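Local coordinates for flagellar motor switch protein fliG (Aquifex aeolicus, PDB 3HJL), which probably forms part of the rotor-mounted switch complex at the base of the flagellar basal body, where the direction of flagellar rotation is set, at residues K14-L22 with E63-I73. Residues are numbered along the deposited sequence; the frame is centred on the assembly and turned at random.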
# COMPACT_ATOMS: atom_id res chain seq x y z
N LYS A 14 12.55 42.67 12.93
CA LYS A 14 12.15 42.12 14.23
C LYS A 14 11.16 43.05 14.92
O LYS A 14 10.14 42.59 15.41
CB LYS A 14 13.36 41.91 15.15
CG LYS A 14 14.14 40.65 14.91
CD LYS A 14 15.22 40.48 15.97
CE LYS A 14 15.84 39.09 15.92
NZ LYS A 14 16.78 38.87 17.05
N ALA A 15 11.50 44.34 15.01
CA ALA A 15 10.59 45.35 15.56
C ALA A 15 9.20 45.30 14.90
O ALA A 15 8.18 45.36 15.58
CB ALA A 15 11.19 46.73 15.40
N ALA A 16 9.19 45.18 13.57
CA ALA A 16 7.94 45.06 12.79
C ALA A 16 7.13 43.83 13.19
O ALA A 16 5.91 43.93 13.38
CB ALA A 16 8.26 45.01 11.29
N VAL A 17 7.80 42.69 13.32
CA VAL A 17 7.14 41.45 13.70
C VAL A 17 6.66 41.49 15.14
O VAL A 17 5.54 41.06 15.43
CB VAL A 17 8.06 40.22 13.47
CG1 VAL A 17 7.37 38.94 13.94
CG2 VAL A 17 8.43 40.09 11.97
N LEU A 18 7.48 42.04 16.05
CA LEU A 18 7.09 42.23 17.45
C LEU A 18 5.84 43.09 17.58
O LEU A 18 4.91 42.72 18.30
CB LEU A 18 8.23 42.88 18.26
CG LEU A 18 9.39 42.01 18.74
CD1 LEU A 18 10.46 42.89 19.42
CD2 LEU A 18 8.91 40.93 19.72
N LEU A 19 5.82 44.22 16.87
CA LEU A 19 4.66 45.13 16.88
C LEU A 19 3.34 44.37 16.61
O LEU A 19 2.35 44.56 17.31
CB LEU A 19 4.84 46.25 15.84
CG LEU A 19 3.75 47.33 15.72
CD1 LEU A 19 3.70 48.18 16.99
CD2 LEU A 19 3.99 48.20 14.50
N LEU A 20 3.38 43.49 15.61
CA LEU A 20 2.20 42.73 15.20
C LEU A 20 1.92 41.45 16.04
O LEU A 20 0.78 41.02 16.10
CB LEU A 20 2.35 42.36 13.73
CG LEU A 20 2.48 43.55 12.78
CD1 LEU A 20 3.04 43.11 11.45
CD2 LEU A 20 1.13 44.24 12.62
N SER A 21 2.96 40.89 16.68
CA SER A 21 2.89 39.61 17.41
C SER A 21 2.69 39.71 18.93
O SER A 21 2.09 38.82 19.52
CB SER A 21 4.15 38.79 17.14
OG SER A 21 4.33 38.57 15.75
N LEU A 22 3.24 40.76 19.54
CA LEU A 22 3.14 40.98 21.00
C LEU A 22 1.69 41.13 21.45
O LEU A 22 0.83 41.50 20.66
CB LEU A 22 3.92 42.25 21.42
CG LEU A 22 5.45 42.21 21.48
CD1 LEU A 22 6.00 43.62 21.56
CD2 LEU A 22 5.94 41.40 22.67
N GLU A 63 13.40 32.40 19.49
CA GLU A 63 14.50 33.31 19.77
C GLU A 63 13.91 34.64 20.25
O GLU A 63 14.26 35.10 21.32
CB GLU A 63 15.38 33.55 18.53
CG GLU A 63 16.72 34.22 18.87
CD GLU A 63 17.28 35.07 17.74
OE1 GLU A 63 16.59 36.03 17.31
OE2 GLU A 63 18.44 34.81 17.33
N LEU A 64 13.00 35.21 19.45
CA LEU A 64 12.29 36.46 19.79
C LEU A 64 11.61 36.41 21.15
O LEU A 64 11.64 37.39 21.89
CB LEU A 64 11.20 36.81 18.76
CG LEU A 64 11.50 37.70 17.56
CD1 LEU A 64 10.28 37.79 16.65
CD2 LEU A 64 11.92 39.09 18.01
N LEU A 65 10.96 35.29 21.45
CA LEU A 65 10.28 35.10 22.72
C LEU A 65 11.28 35.12 23.88
O LEU A 65 11.04 35.80 24.88
CB LEU A 65 9.48 33.79 22.71
CG LEU A 65 8.55 33.48 23.88
CD1 LEU A 65 7.46 34.55 24.04
CD2 LEU A 65 7.92 32.10 23.68
N ASP A 66 12.39 34.41 23.74
CA ASP A 66 13.46 34.39 24.75
C ASP A 66 14.14 35.76 24.91
O ASP A 66 14.53 36.15 26.01
CB ASP A 66 14.51 33.33 24.40
CG ASP A 66 15.60 33.20 25.46
OD1 ASP A 66 15.27 32.98 26.65
OD2 ASP A 66 16.79 33.31 25.09
N GLU A 67 14.28 36.46 23.79
CA GLU A 67 14.93 37.77 23.72
C GLU A 67 14.12 38.83 24.48
O GLU A 67 14.69 39.60 25.26
CB GLU A 67 15.10 38.17 22.25
CG GLU A 67 16.20 39.16 21.95
CD GLU A 67 16.60 39.14 20.48
OE1 GLU A 67 15.79 39.58 19.62
OE2 GLU A 67 17.72 38.67 20.18
N ILE A 68 12.81 38.87 24.23
CA ILE A 68 11.91 39.84 24.89
C ILE A 68 11.59 39.49 26.36
O ILE A 68 11.25 40.39 27.13
CB ILE A 68 10.60 40.10 24.08
CG1 ILE A 68 9.68 38.87 24.06
CG2 ILE A 68 10.94 40.59 22.69
CD1 ILE A 68 8.70 38.84 22.89
N LYS A 69 11.66 38.21 26.72
CA LYS A 69 11.56 37.81 28.14
C LYS A 69 12.79 38.31 28.91
O LYS A 69 12.67 38.80 30.03
CB LYS A 69 11.45 36.28 28.29
CG LYS A 69 10.06 35.70 28.03
CD LYS A 69 10.01 34.17 28.27
CE LYS A 69 10.91 33.38 27.30
NZ LYS A 69 10.71 31.91 27.36
N LYS A 70 13.97 38.17 28.30
CA LYS A 70 15.22 38.70 28.86
C LYS A 70 15.28 40.23 28.81
O LYS A 70 15.98 40.85 29.61
CB LYS A 70 16.44 38.08 28.16
CG LYS A 70 16.67 36.63 28.52
CD LYS A 70 17.80 36.01 27.71
CE LYS A 70 18.08 34.58 28.16
NZ LYS A 70 19.08 33.90 27.30
N ALA A 71 14.57 40.84 27.85
CA ALA A 71 14.42 42.30 27.78
C ALA A 71 13.53 42.87 28.89
O ALA A 71 13.54 44.08 29.14
CB ALA A 71 13.88 42.71 26.41
N GLY A 72 12.72 42.01 29.53
CA GLY A 72 11.87 42.40 30.67
C GLY A 72 10.40 42.60 30.33
O GLY A 72 9.74 43.43 30.96
N ILE A 73 9.88 41.83 29.37
CA ILE A 73 8.47 41.88 28.97
C ILE A 73 7.83 40.52 29.29
O ILE A 73 8.33 39.48 28.85
CB ILE A 73 8.29 42.19 27.45
CG1 ILE A 73 8.56 43.68 27.15
CG2 ILE A 73 6.86 41.87 27.01
CD1 ILE A 73 10.02 44.09 27.25
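One ammonium group, that of K14, is shared by two carboxylates a helical turn apart on the facing helix, E63 and E67, giving a salt-bridge network at the border of an otherwise greasy contact. It joins helices 7-21 and 54-70 of the all-helical FliG N-terminal domain, whose segments here cross nearly perpendicularly, at -83°. Extended beyond CG, the K14 side chain meets those of E63 and E67 at about a right angle. NZ lies 2.8 Å from E67 OE1, on that oxygen's syn lone pair, and 2.9 Å from E63 OE1, approached on the syn side but 33° out of the carboxylate plane. The same lysine is apolar lower down: its CG and CD lie against L64 CD2, the two side chains running past each other in opposite directions. L64 forks against helix 7-21, CD1 meeting V17 CG1 at 4.1 Å and CD2 packing on L18 CG and CD2. One turn on, with CG1 between the backbone N and the carbonyl carbon (chi1 68°), I68 brings CD1 to both L18 CD2 and L22 CD2, while CG2, the other branch, lies 3.6 Å from L18 CD2. I85 and F81 of helix 78-88 pack on L64 and I68 respectively. G72, with positive phi, closes the last turn in a Schellman motif. Beyond it the packing thins: L22 CD2 sits 3.8 Å from I68 CD1 but 4.5 Å from I73 CG2.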